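Local coordinates for putative aspartyl-tRNA synthetase (Leishmania major, PDB 6OD8), which probably catalyses the ATP-dependent attachment of L-aspartate to tRNA(Asp), releasing AMP and diphosphate, as a class II aminoacyl-tRNA synthetase, at residues V108-S113 with A138-V143; D202-L205 with M210-R213; D329-L334 with Y473-R478; K371-G376 with K438-T443. All coordinates share one frame; numbering follows the deposited sequence.

Interaction 1: residues V108-S113 with A138-V143; sequences VLRDGS and ATESIV
Arg110 and Glu140 join two parts of the OB-fold domain, the end of strand 104-111 and the type II beta turn from Ala138 to Ser141 that leads into strand 142-151. Their buried salt bridge illustrates end-on, two-pronged pairing of a guanidinium with a carboxylate. NH1 of Arg110 lies 2.9 Å from OE2 of Glu140, and NH2 of the same arginine is 3.0 Å from OE1. Both hydrogen bonds are nearly straight, each oxygen offers its syn lone pair, and the two flat groups are only 3° from coplanar. The arginine starts out extended and turns at chi3 (89°), which faces its two terminal nitrogens to the turn; Glu140 folds back at chi2 to meet them.

This polar end is the tight part, held in further from outside. Glu140 OE1 also takes a salt bridge from Arg213, Arg110 NH1 reaches Ser96 OG, and Arg110 NH2 pairs with Asp286 of the second subunit. Such alternation of charge would be expected to keep both groups ionised despite burial. The apolar part is looser: Leu109 and Val143 cross at about a right angle and meet through one methyl pair, CD2 to CG2, at 4.1 Å, while Val95 of strand 88-100 also packs on Val143. Beyond Arg110 the segment becomes partly exposed, and Asp111 turns to Arg319 of the second subunit. The turn itself is pinned at Ala138 O, which accepts from Ser141 N at 3.1 Å and Ser141 OG at 2.7 Å, both from the same face of the carbonyl plane.

Interaction 2: residues D202-L205 with M210-R213; sequences DTRL and MDLR
Arg204 bends at chi3 (-104°) after a straight chi2, while Asp211 holds its CG anti to the backbone N (chi1 172°), which turns the carboxylate to the arginine. These torsions let one salt bridge span the short helices 201-206 and 208-211, which lie in the class II (D, K and N) synthetase region just ahead of helix 215-237; the CA atoms of Arg204 and Asp211 are 5.8 Å apart. NH1 of Arg204 donates to OD1 of Asp211 at 2.8 Å, with the oxygen close to the guanidinium plane and met nearly along its own C-O bond. The two flat groups stand almost perpendicular, in contrast to a two-pronged pairing, and a single oxygen does the work. That oxygen also lies close to the arginine's aliphatic part, 3.0 Å from CG of Arg204, so the chain wraps around its acceptor.

The other carboxylate oxygen is taken up elsewhere: OD2 of Asp211 is bridged by Arg208 and accepts from Ser217 OG. Arg204 NH1 is shared with the carbonyl of Ala188 in helix 185-189. A buried aspartate with two arginine partners is probably stabilised as the anion, and its divided oxygens link three successive helices by salt bridges and a hydrogen bond.

Interaction 3: residues D329-L334 with Y473-R478; sequences DVAESL and YDMFIR. With EDO (1,2-ethanediol), chain H.
Ala331 meets strand 473-477 with its single methyl group, which touches the ends of two long side chains, the directions to them about at right angles. CB of Ala331 is 3.4 Å from OH of Tyr473 and 3.6 Å from CE of Met475; the same CE then lies 3.8 Å from CG of Glu332. Through this contact helix 325-342 packs on the largely antiparallel sheet of the class II synthetase catalytic fold, an instance of helix-on-sheet packing through side-chain ends. The local axes run nearly parallel, 12° apart, and stay 11.2 Å distant, a gap filled by the tyrosine and methionine.

Torsions set both fillers. Tyr473 carries CG between its backbone N and carbonyl carbon (chi1 67°). Met475 is straight at chi2, and chi3 (148°), off the fully extended value, sets where CE meets the helix. The next shell steadies them: Tyr473 also packs on Val327 and Leu328, and Met475 on Phe335 of the same helix and on Phe445 and Ile447 of the neighbouring strand 445-449.

Further out, the polar end of Glu332 is directed away from the methionine to Arg401, which salt-bridges Asp329 as well. Beside this acidic pair lies a 1,2-ethanediol, probably from the crystallisation liquor; its O2 is hydrogen-bonded to the carbonyl O of Asp329 at 3.1 Å and to Ser333 OG at 3.0 Å. The interface therefore divides by chemistry: the two segments meet by van der Waals contact of methyl groups and the tyrosine end, with no hydrogen bond between them, whereas the charge of Glu332 is probably balanced by Arg401.

Interaction 4: residues K371-G376 with K438-T443; sequences KELGVG and KERYGT
The hydroxyl of Tyr441, whose ring packs against Leu373 and Val375, has two partners: it hydrogen-bonds OD2 of Asp386, and NE of Arg440 gives it a weak bond at 3.2 Å. Outside the two segments, Arg440 NH2 forms a salt bridge with OD1 of that aspartate, so one carboxylate fixes both neighbours. The contact is a worked case of two helix C-termini meeting. Helix 367-373 closes in a Schellman motif at Gly374, and helix 427-441 gives way at Gly442; both glycines have positive phi. Backbone bonds from Gly374 to Thr385 and Asp386 bring the aspartate's own stretch of chain alongside.

Between the two helix ends, Leu373 buries the most surface in the contact. Its CD1 lies 3.4 Å from CD1 of Tyr441, obliquely to the ring, and 3.5 Å from the carbonyl O of Arg440, an oxygen already paired with Arg369. Val375, just past the turn, brings CG2 to the edge of the same ring, 4.0 Å from CE1 of Tyr441. One ring face is covered by the arginine itself, whose CG stands 3.8 Å above the plane of Tyr441. Phe388 and Leu400 pack on the tyrosine as well, linking the helix ends to strand 400-403 of the catalytic-domain sheet.

With chi1 at -172° placing CG opposite the backbone N, Arg440 runs straight out to NE, which carries the guanidinium past the tyrosine to the leucine's second branch. There CD2 of Leu373 lies over one guanidinium face, 4.0 Å from Arg440 NH2 and offset toward the rim.

Overall arrangement
Interactions 1 and 2 come in series along the chain, from the OB-fold into the class II catalytic region, and interaction 3 then closes a loop that encloses interaction 4. Interactions 1 and 2, centres 16 Å apart, touch directly through a salt bridge across the two family regions, and both reach the second subunit. Interactions 3 and 4 lie on the opposite side of the chain's centre, about 17 Å apart between centres; both include a strand of the same large catalytic sheet, 472-477 in interaction 3 and the short 376-377 at the edge in interaction 4. Interactions 1 and 4 are about 50 Å apart between centres, so charge pairing near the domain junction and mainly apolar contacts on the catalytic sheet occupy distant parts of an elongated molecule.

Interaction 1: residues V108-S113 with A138-V143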
loop_
_atom_site.group_PDB
_atom_site.type_symbol
_atom_site.label_atom_id
_atom_site.label_comp_id
_atom_site.label_asym_id
_atom_site.label_seq_id
_atom_site.Cartn_x
_atom_site.Cartn_y
_atom_site.Cartn_z
ATOM N N VAL A 108 32.629 5.183 18.733
ATOM C CA VAL A 108 31.191 5.368 18.848
ATOM C C VAL A 108 30.559 4.368 17.902
ATOM O O VAL A 108 30.838 4.397 16.695
ATOM C CB VAL A 108 30.740 6.798 18.504
ATOM C CG1 VAL A 108 29.218 6.848 18.511
ATOM C CG2 VAL A 108 31.330 7.810 19.486
ATOM N N LEU A 109 29.733 3.473 18.452
ATOM C CA LEU A 109 28.997 2.487 17.672
ATOM C C LEU A 109 27.544 2.928 17.541
ATOM O O LEU A 109 26.961 3.481 18.482
ATOM C CB LEU A 109 29.073 1.094 18.313
ATOM C CG LEU A 109 30.508 0.586 18.516
ATOM C CD1 LEU A 109 30.542 -0.823 19.137
ATOM C CD2 LEU A 109 31.312 0.637 17.225
ATOM N N ARG A 110 26.967 2.666 16.369
ATOM C CA ARG A 110 25.699 3.254 15.947
ATOM C C ARG A 110 24.815 2.199 15.290
ATOM O O ARG A 110 25.308 1.315 14.585
ATOM C CB ARG A 110 25.968 4.388 14.951
ATOM C CG ARG A 110 24.774 5.129 14.456
ATOM C CD ARG A 110 25.130 6.038 13.283
ATOM N NE ARG A 110 25.023 5.360 11.988
ATOM C CZ ARG A 110 26.031 5.174 11.138
ATOM N NH1 ARG A 110 27.265 5.603 11.424
ATOM N NH2 ARG A 110 25.805 4.541 9.997
ATOM N N ASP A 111 23.505 2.307 15.505
ATOM C CA ASP A 111 22.531 1.602 14.671
ATOM C C ASP A 111 21.346 2.548 14.509
ATOM O O ASP A 111 20.529 2.699 15.426
ATOM C CB ASP A 111 22.123 0.266 15.277
ATOM C CG ASP A 111 21.276 -0.565 14.324
ATOM O OD1 ASP A 111 20.938 -0.072 13.225
ATOM O OD2 ASP A 111 20.944 -1.707 14.681
ATOM N N GLY A 112 21.280 3.208 13.358
ATOM C CA GLY A 112 20.250 4.223 13.154
ATOM C C GLY A 112 20.385 5.323 14.188
ATOM O O GLY A 112 21.470 5.877 14.396
ATOM N N SER A 113 19.290 5.600 14.898
ATOM C CA SER A 113 19.249 6.689 15.871
ATOM C C SER A 113 19.895 6.347 17.212
ATOM O O SER A 113 20.017 7.232 18.061
ATOM C CB SER A 113 17.799 7.126 16.104
ATOM O OG SER A 113 16.992 6.029 16.484
ATOM N N ALA A 138 37.876 1.074 9.400
ATOM C CA ALA A 138 37.291 2.147 8.598
ATOM C C ALA A 138 35.911 2.505 9.133
ATOM O O ALA A 138 35.109 1.621 9.456
ATOM C CB ALA A 138 37.187 1.727 7.132
ATOM N N THR A 139 35.625 3.809 9.236
ATOM C CA THR A 139 34.287 4.193 9.663
ATOM C C THR A 139 33.268 3.674 8.656
ATOM O O THR A 139 33.562 3.511 7.464
ATOM C CB THR A 139 34.154 5.714 9.815
ATOM O OG1 THR A 139 34.330 6.331 8.547
ATOM C CG2 THR A 139 35.216 6.249 10.780
ATOM N N GLU A 140 32.075 3.376 9.167
ATOM C CA GLU A 140 30.934 2.741 8.512
ATOM C C GLU A 140 31.115 1.220 8.362
ATOM O O GLU A 140 30.179 0.552 7.922
ATOM C CB GLU A 140 30.591 3.366 7.140
ATOM C CG GLU A 140 30.226 4.848 7.279
ATOM C CD GLU A 140 29.096 5.024 8.261
ATOM O OE1 GLU A 140 27.979 4.530 7.967
ATOM O OE2 GLU A 140 29.332 5.596 9.351
ATOM N N SER A 141 32.265 0.650 8.727
ATOM C CA SER A 141 32.345 -0.799 8.829
ATOM C C SER A 141 31.300 -1.276 9.828
ATOM O O SER A 141 30.902 -0.544 10.734
ATOM C CB SER A 141 33.736 -1.250 9.287
ATOM O OG SER A 141 34.751 -0.822 8.403
ATOM N N ILE A 142 30.842 -2.511 9.655
ATOM C CA ILE A 142 29.947 -3.133 10.616
ATOM C C ILE A 142 30.754 -4.148 11.415
ATOM O O ILE A 142 31.492 -4.958 10.845
ATOM C CB ILE A 142 28.741 -3.776 9.917
ATOM C CG1 ILE A 142 27.872 -2.676 9.298
ATOM C CG2 ILE A 142 27.946 -4.599 10.912
ATOM C CD1 ILE A 142 26.798 -3.197 8.377
ATOM N N VAL A 143 30.644 -4.075 12.744
ATOM C CA VAL A 143 31.455 -4.905 13.629
ATOM C C VAL A 143 30.552 -5.726 14.537
ATOM O O VAL A 143 29.443 -5.308 14.872
ATOM C CB VAL A 143 32.432 -4.060 14.480
ATOM C CG1 VAL A 143 33.539 -3.463 13.626
ATOM C CG2 VAL A 143 31.683 -2.978 15.263
#

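Interaction 2: residues D202-L205 with M210-R213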
loop_
_atom_site.group_PDB
_atom_site.type_symbol
_atom_site.label_atom_id
_atom_site.label_comp_id
_atom_site.label_asym_id
_atom_site.label_seq_id
_atom_site.Cartn_x
_atom_site.Cartn_y
_atom_site.Cartn_z
ATOM N N ASP A 202 22.360 16.841 -4.838
ATOM C CA ASP A 202 22.664 15.824 -5.846
ATOM C C ASP A 202 23.680 14.805 -5.330
ATOM O O ASP A 202 23.538 13.603 -5.582
ATOM C CB ASP A 202 23.146 16.478 -7.143
ATOM C CG ASP A 202 21.983 17.048 -7.972
ATOM O OD1 ASP A 202 20.870 16.453 -7.950
ATOM O OD2 ASP A 202 22.179 18.097 -8.633
ATOM N N THR A 203 24.706 15.257 -4.605
ATOM C CA THR A 203 25.665 14.316 -4.031
ATOM C C THR A 203 24.985 13.397 -3.022
ATOM O O THR A 203 25.257 12.190 -2.973
ATOM C CB THR A 203 26.809 15.092 -3.382
ATOM O OG1 THR A 203 27.375 15.970 -4.357
ATOM C CG2 THR A 203 27.886 14.141 -2.867
ATOM N N ARG A 204 24.073 13.959 -2.235
ATOM C CA ARG A 204 23.255 13.190 -1.303
ATOM C C ARG A 204 22.494 12.074 -2.011
ATOM O O ARG A 204 22.496 10.920 -1.570
ATOM C CB ARG A 204 22.275 14.142 -0.637
ATOM C CG ARG A 204 22.112 14.024 0.821
ATOM C CD ARG A 204 21.092 15.054 1.282
ATOM N NE ARG A 204 21.723 16.198 1.927
ATOM C CZ ARG A 204 22.096 16.188 3.202
ATOM N NH1 ARG A 204 21.896 15.093 3.932
ATOM N NH2 ARG A 204 22.658 17.253 3.751
ATOM N N LEU A 205 21.806 12.411 -3.103
ATOM C CA LEU A 205 20.948 11.422 -3.746
ATOM C C LEU A 205 21.764 10.420 -4.541
ATOM O O LEU A 205 21.330 9.277 -4.716
ATOM C CB LEU A 205 19.915 12.114 -4.646
ATOM C CG LEU A 205 19.031 13.137 -3.929
ATOM C CD1 LEU A 205 18.122 13.948 -4.911
ATOM C CD2 LEU A 205 18.205 12.485 -2.826
ATOM N N MET A 210 24.154 6.097 1.856
ATOM C CA MET A 210 24.894 6.790 2.905
ATOM C C MET A 210 24.015 7.835 3.591
ATOM O O MET A 210 23.977 7.931 4.830
ATOM C CB MET A 210 26.147 7.440 2.302
ATOM C CG MET A 210 27.063 8.093 3.288
ATOM S SD MET A 210 27.910 6.864 4.339
ATOM C CE MET A 210 28.798 7.982 5.419
ATOM N N ASP A 211 23.328 8.650 2.791
ATOM C CA ASP A 211 22.480 9.716 3.334
ATOM C C ASP A 211 21.430 9.174 4.292
ATOM O O ASP A 211 21.126 9.803 5.316
ATOM C CB ASP A 211 21.780 10.471 2.207
ATOM C CG ASP A 211 20.734 11.450 2.749
ATOM O OD1 ASP A 211 21.133 12.511 3.264
ATOM O OD2 ASP A 211 19.535 11.113 2.744
ATOM N N LEU A 212 20.834 8.020 3.966
ATOM C CA LEU A 212 19.746 7.522 4.791
ATOM C C LEU A 212 20.204 7.207 6.208
ATOM O O LEU A 212 19.362 7.073 7.097
ATOM C CB LEU A 212 19.114 6.268 4.155
ATOM C CG LEU A 212 18.297 6.454 2.868
ATOM C CD1 LEU A 212 17.984 5.105 2.195
ATOM C CD2 LEU A 212 16.996 7.225 3.157
ATOM N N ARG A 213 21.512 7.046 6.432
ATOM C CA ARG A 213 22.025 6.722 7.756
ATOM C C ARG A 213 21.980 7.908 8.716
ATOM O O ARG A 213 22.159 7.704 9.919
ATOM C CB ARG A 213 23.468 6.198 7.643
ATOM C CG ARG A 213 23.599 5.004 6.699
ATOM C CD ARG A 213 25.075 4.616 6.458
ATOM N NE ARG A 213 25.146 3.728 5.294
ATOM C CZ ARG A 213 26.244 3.128 4.860
ATOM N NH1 ARG A 213 27.409 3.301 5.486
ATOM N NH2 ARG A 213 26.164 2.345 3.799
#

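Interaction 3: residues D329-L334 with Y473-R478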
loop_
_atom_site.group_PDB
_atom_site.type_symbol
_atom_site.label_atom_id
_atom_site.label_comp_id
_atom_site.label_asym_id
_atom_site.label_seq_id
_atom_site.Cartn_x
_atom_site.Cartn_y
_atom_site.Cartn_z
ATOM N N ASP A 329 -16.038 15.602 4.661
ATOM C CA ASP A 329 -16.099 15.103 6.033
ATOM C C ASP A 329 -15.082 13.983 6.256
ATOM O O ASP A 329 -14.366 13.967 7.267
ATOM C CB ASP A 329 -17.513 14.595 6.356
ATOM C CG ASP A 329 -18.542 15.707 6.530
ATOM O OD1 ASP A 329 -18.179 16.900 6.593
ATOM O OD2 ASP A 329 -19.751 15.369 6.586
ATOM N N VAL A 330 -15.019 13.021 5.325
ATOM C CA VAL A 330 -14.070 11.912 5.451
ATOM C C VAL A 330 -12.638 12.418 5.356
ATOM O O VAL A 330 -11.781 12.046 6.156
ATOM C CB VAL A 330 -14.367 10.830 4.393
ATOM C CG1 VAL A 330 -13.186 9.874 4.207
ATOM C CG2 VAL A 330 -15.633 10.041 4.821
ATOM N N ALA A 331 -12.367 13.287 4.382
ATOM C CA ALA A 331 -11.011 13.803 4.173
ATOM C C ALA A 331 -10.499 14.549 5.401
ATOM O O ALA A 331 -9.333 14.406 5.781
ATOM C CB ALA A 331 -11.001 14.713 2.941
ATOM N N GLU A 332 -11.354 15.368 6.030
ATOM C CA GLU A 332 -10.916 16.101 7.217
ATOM C C GLU A 332 -10.676 15.164 8.392
ATOM O O GLU A 332 -9.722 15.352 9.165
ATOM C CB GLU A 332 -11.950 17.160 7.605
ATOM C CG GLU A 332 -11.976 18.359 6.684
ATOM C CD GLU A 332 -13.106 19.317 7.023
ATOM O OE1 GLU A 332 -14.005 18.917 7.797
ATOM O OE2 GLU A 332 -13.103 20.466 6.523
ATOM N N SER A 333 -11.575 14.206 8.596
ATOM C CA SER A 333 -11.378 13.248 9.677
ATOM C C SER A 333 -10.123 12.422 9.429
ATOM O O SER A 333 -9.397 12.083 10.374
ATOM C CB SER A 333 -12.600 12.332 9.807
ATOM O OG SER A 333 -13.765 13.077 10.126
ATOM N N LEU A 334 -9.854 12.106 8.156
ATOM C CA LEU A 334 -8.656 11.343 7.801
ATOM C C LEU A 334 -7.394 12.128 8.140
ATOM O O LEU A 334 -6.450 11.595 8.739
ATOM C CB LEU A 334 -8.691 10.997 6.302
ATOM C CG LEU A 334 -7.396 10.541 5.652
ATOM C CD1 LEU A 334 -7.014 9.172 6.194
ATOM C CD2 LEU A 334 -7.526 10.477 4.126
ATOM N N TYR A 473 -13.353 21.104 -3.697
ATOM C CA TYR A 473 -12.587 21.877 -2.722
ATOM C C TYR A 473 -11.105 21.550 -2.887
ATOM O O TYR A 473 -10.731 20.515 -3.449
ATOM C CB TYR A 473 -13.045 21.581 -1.275
ATOM C CG TYR A 473 -12.720 20.158 -0.895
ATOM C CD1 TYR A 473 -11.455 19.815 -0.400
ATOM C CD2 TYR A 473 -13.648 19.141 -1.094
ATOM C CE1 TYR A 473 -11.123 18.490 -0.105
ATOM C CE2 TYR A 473 -13.337 17.810 -0.795
ATOM C CZ TYR A 473 -12.078 17.492 -0.305
ATOM O OH TYR A 473 -11.779 16.178 -0.026
ATOM N N ASP A 474 -10.261 22.431 -2.352
ATOM C CA ASP A 474 -8.838 22.165 -2.182
ATOM C C ASP A 474 -8.506 22.250 -0.698
ATOM O O ASP A 474 -9.082 23.064 0.027
ATOM C CB ASP A 474 -7.959 23.191 -2.920
ATOM C CG ASP A 474 -7.662 22.815 -4.365
ATOM O OD1 ASP A 474 -8.281 21.871 -4.902
ATOM O OD2 ASP A 474 -6.800 23.501 -4.965
ATOM N N MET A 475 -7.557 21.427 -0.265
ATOM C CA MET A 475 -6.943 21.536 1.051
ATOM C C MET A 475 -5.522 22.058 0.947
ATOM O O MET A 475 -4.774 21.704 0.033
ATOM C CB MET A 475 -6.879 20.191 1.781
ATOM C CG MET A 475 -8.209 19.543 1.990
ATOM S SD MET A 475 -8.011 17.944 2.828
ATOM C CE MET A 475 -9.542 17.896 3.760
ATOM N N PHE A 476 -5.132 22.843 1.946
ATOM C CA PHE A 476 -3.835 23.495 1.975
ATOM C C PHE A 476 -3.133 23.181 3.291
ATOM O O PHE A 476 -3.751 23.205 4.364
ATOM C CB PHE A 476 -3.975 25.022 1.807
ATOM C CG PHE A 476 -4.606 25.437 0.494
ATOM C CD1 PHE A 476 -3.811 25.744 -0.602
ATOM C CD2 PHE A 476 -5.988 25.510 0.359
ATOM C CE1 PHE A 476 -4.380 26.101 -1.818
ATOM C CE2 PHE A 476 -6.570 25.869 -0.858
ATOM C CZ PHE A 476 -5.767 26.186 -1.946
ATOM N N ILE A 477 -1.836 22.899 3.197
ATOM C CA ILE A 477 -0.958 22.762 4.351
ATOM C C ILE A 477 0.165 23.770 4.188
ATOM O O ILE A 477 0.849 23.776 3.156
ATOM C CB ILE A 477 -0.374 21.338 4.477
ATOM C CG1 ILE A 477 -1.483 20.290 4.603
ATOM C CG2 ILE A 477 0.554 21.268 5.682
ATOM C CD1 ILE A 477 -0.939 18.844 4.734
ATOM N N ARG A 478 0.361 24.612 5.205
ATOM C CA ARG A 478 1.359 25.681 5.160
ATOM C C ARG A 478 1.296 26.464 3.846
ATOM O O ARG A 478 2.319 26.766 3.229
ATOM C CB ARG A 478 2.771 25.123 5.395
ATOM C CG ARG A 478 2.955 24.314 6.678
ATOM C CD ARG A 478 4.430 24.138 6.972
ATOM N NE ARG A 478 4.675 23.117 7.985
ATOM C CZ ARG A 478 4.783 23.361 9.291
ATOM N NH1 ARG A 478 4.658 24.596 9.748
ATOM N NH2 ARG A 478 5.027 22.364 10.142
HETATM C C1 EDO H . -14.026 16.748 10.360
HETATM O O1 EDO H . -14.050 16.020 11.600
HETATM C C2 EDO H . -15.335 16.593 9.598
HETATM O O2 EDO H . -15.785 15.236 9.682
#

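Interaction 4: residues K371-G376 with K438-T443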
loop_
_atom_site.group_PDB
_atom_site.type_symbol
_atom_site.label_atom_id
_atom_site.label_comp_id
_atom_site.label_asym_id
_atom_site.label_seq_id
_atom_site.Cartn_x
_atom_site.Cartn_y
_atom_site.Cartn_z
ATOM N N LYS A 371 -14.840 31.287 18.682
ATOM C CA LYS A 371 -15.777 32.217 19.302
ATOM C C LYS A 371 -15.421 33.665 18.963
ATOM O O LYS A 371 -16.297 34.452 18.597
ATOM C CB LYS A 371 -15.806 31.989 20.817
ATOM N N GLU A 372 -14.132 34.022 19.065
ATOM C CA GLU A 372 -13.685 35.394 18.820
ATOM C C GLU A 372 -14.074 35.892 17.432
ATOM O O GLU A 372 -14.442 37.064 17.267
ATOM C CB GLU A 372 -12.165 35.494 18.982
ATOM C CG GLU A 372 -11.642 35.313 20.394
ATOM C CD GLU A 372 -10.136 35.073 20.427
ATOM O OE1 GLU A 372 -9.468 35.309 19.397
ATOM O OE2 GLU A 372 -9.623 34.641 21.483
ATOM N N LEU A 373 -13.951 35.044 16.408
ATOM C CA LEU A 373 -14.257 35.473 15.052
ATOM C C LEU A 373 -15.660 35.097 14.614
ATOM O O LEU A 373 -16.055 35.457 13.505
ATOM C CB LEU A 373 -13.247 34.892 14.052
ATOM C CG LEU A 373 -11.782 35.262 14.276
ATOM C CD1 LEU A 373 -10.924 34.486 13.281
ATOM C CD2 LEU A 373 -11.572 36.744 14.117
ATOM N N GLY A 374 -16.424 34.395 15.445
ATOM C CA GLY A 374 -17.743 33.972 14.993
ATOM C C GLY A 374 -17.699 32.996 13.836
ATOM O O GLY A 374 -18.532 33.081 12.926
ATOM N N VAL A 375 -16.734 32.070 13.846
ATOM C CA VAL A 375 -16.707 30.973 12.886
ATOM C C VAL A 375 -17.916 30.077 13.120
ATOM O O VAL A 375 -18.280 29.785 14.269
ATOM C CB VAL A 375 -15.383 30.198 13.035
ATOM C CG1 VAL A 375 -15.382 28.900 12.243
ATOM C CG2 VAL A 375 -14.207 31.083 12.615
ATOM N N GLY A 376 -18.557 29.647 12.037
ATOM C CA GLY A 376 -19.717 28.783 12.170
ATOM C C GLY A 376 -19.317 27.368 12.552
ATOM O O GLY A 376 -18.168 26.978 12.429
ATOM N N LYS A 438 -3.328 31.975 8.320
ATOM C CA LYS A 438 -2.602 31.715 9.559
ATOM C C LYS A 438 -2.703 32.906 10.501
ATOM O O LYS A 438 -2.935 32.743 11.706
ATOM C CB LYS A 438 -1.142 31.372 9.252
ATOM C CG LYS A 438 -0.259 31.083 10.484
ATOM C CD LYS A 438 -0.680 29.831 11.223
ATOM C CE LYS A 438 0.275 29.524 12.398
ATOM N NZ LYS A 438 1.671 29.248 11.928
ATOM N N GLU A 439 -2.565 34.117 9.957
ATOM C CA GLU A 439 -2.590 35.313 10.787
ATOM C C GLU A 439 -3.974 35.565 11.371
ATOM O O GLU A 439 -4.088 35.965 12.531
ATOM C CB GLU A 439 -2.106 36.511 9.972
ATOM C CG GLU A 439 -0.640 36.382 9.558
ATOM C CD GLU A 439 -0.137 37.547 8.714
ATOM O OE1 GLU A 439 -0.968 38.367 8.261
ATOM O OE2 GLU A 439 1.099 37.632 8.507
ATOM N N ARG A 440 -5.035 35.313 10.597
ATOM C CA ARG A 440 -6.398 35.601 11.056
ATOM C C ARG A 440 -6.932 34.513 11.975
ATOM O O ARG A 440 -7.469 34.810 13.051
ATOM C CB ARG A 440 -7.357 35.746 9.873
ATOM C CG ARG A 440 -8.748 36.241 10.321
ATOM C CD ARG A 440 -9.687 36.497 9.156
ATOM N NE ARG A 440 -11.079 36.703 9.584
ATOM C CZ ARG A 440 -11.527 37.823 10.141
ATOM N NH1 ARG A 440 -10.688 38.826 10.365
ATOM N NH2 ARG A 440 -12.811 37.944 10.478
ATOM N N TYR A 441 -6.807 33.251 11.544
ATOM C CA TYR A 441 -7.432 32.098 12.186
ATOM C C TYR A 441 -6.472 31.261 13.013
ATOM O O TYR A 441 -6.939 30.438 13.806
ATOM C CB TYR A 441 -8.090 31.176 11.138
ATOM C CG TYR A 441 -9.188 31.908 10.363
ATOM C CD1 TYR A 441 -10.458 32.081 10.910
ATOM C CD2 TYR A 441 -8.938 32.450 9.106
ATOM C CE1 TYR A 441 -11.454 32.776 10.221
ATOM C CE2 TYR A 441 -9.926 33.122 8.403
ATOM C CZ TYR A 441 -11.188 33.285 8.964
ATOM O OH TYR A 441 -12.187 33.986 8.293
ATOM N N GLY A 442 -5.160 31.410 12.809
ATOM C CA GLY A 442 -4.179 30.713 13.632
ATOM C C GLY A 442 -3.867 29.297 13.226
ATOM O O GLY A 442 -3.285 28.553 14.025
ATOM N N THR A 443 -4.207 28.899 11.999
ATOM C CA THR A 443 -4.064 27.517 11.579
ATOM C C THR A 443 -3.237 27.428 10.303
ATOM O O THR A 443 -3.267 28.328 9.456
ATOM C CB THR A 443 -5.423 26.830 11.368
ATOM O OG1 THR A 443 -5.205 25.457 11.018
ATOM C CG2 THR A 443 -6.221 27.523 10.273
#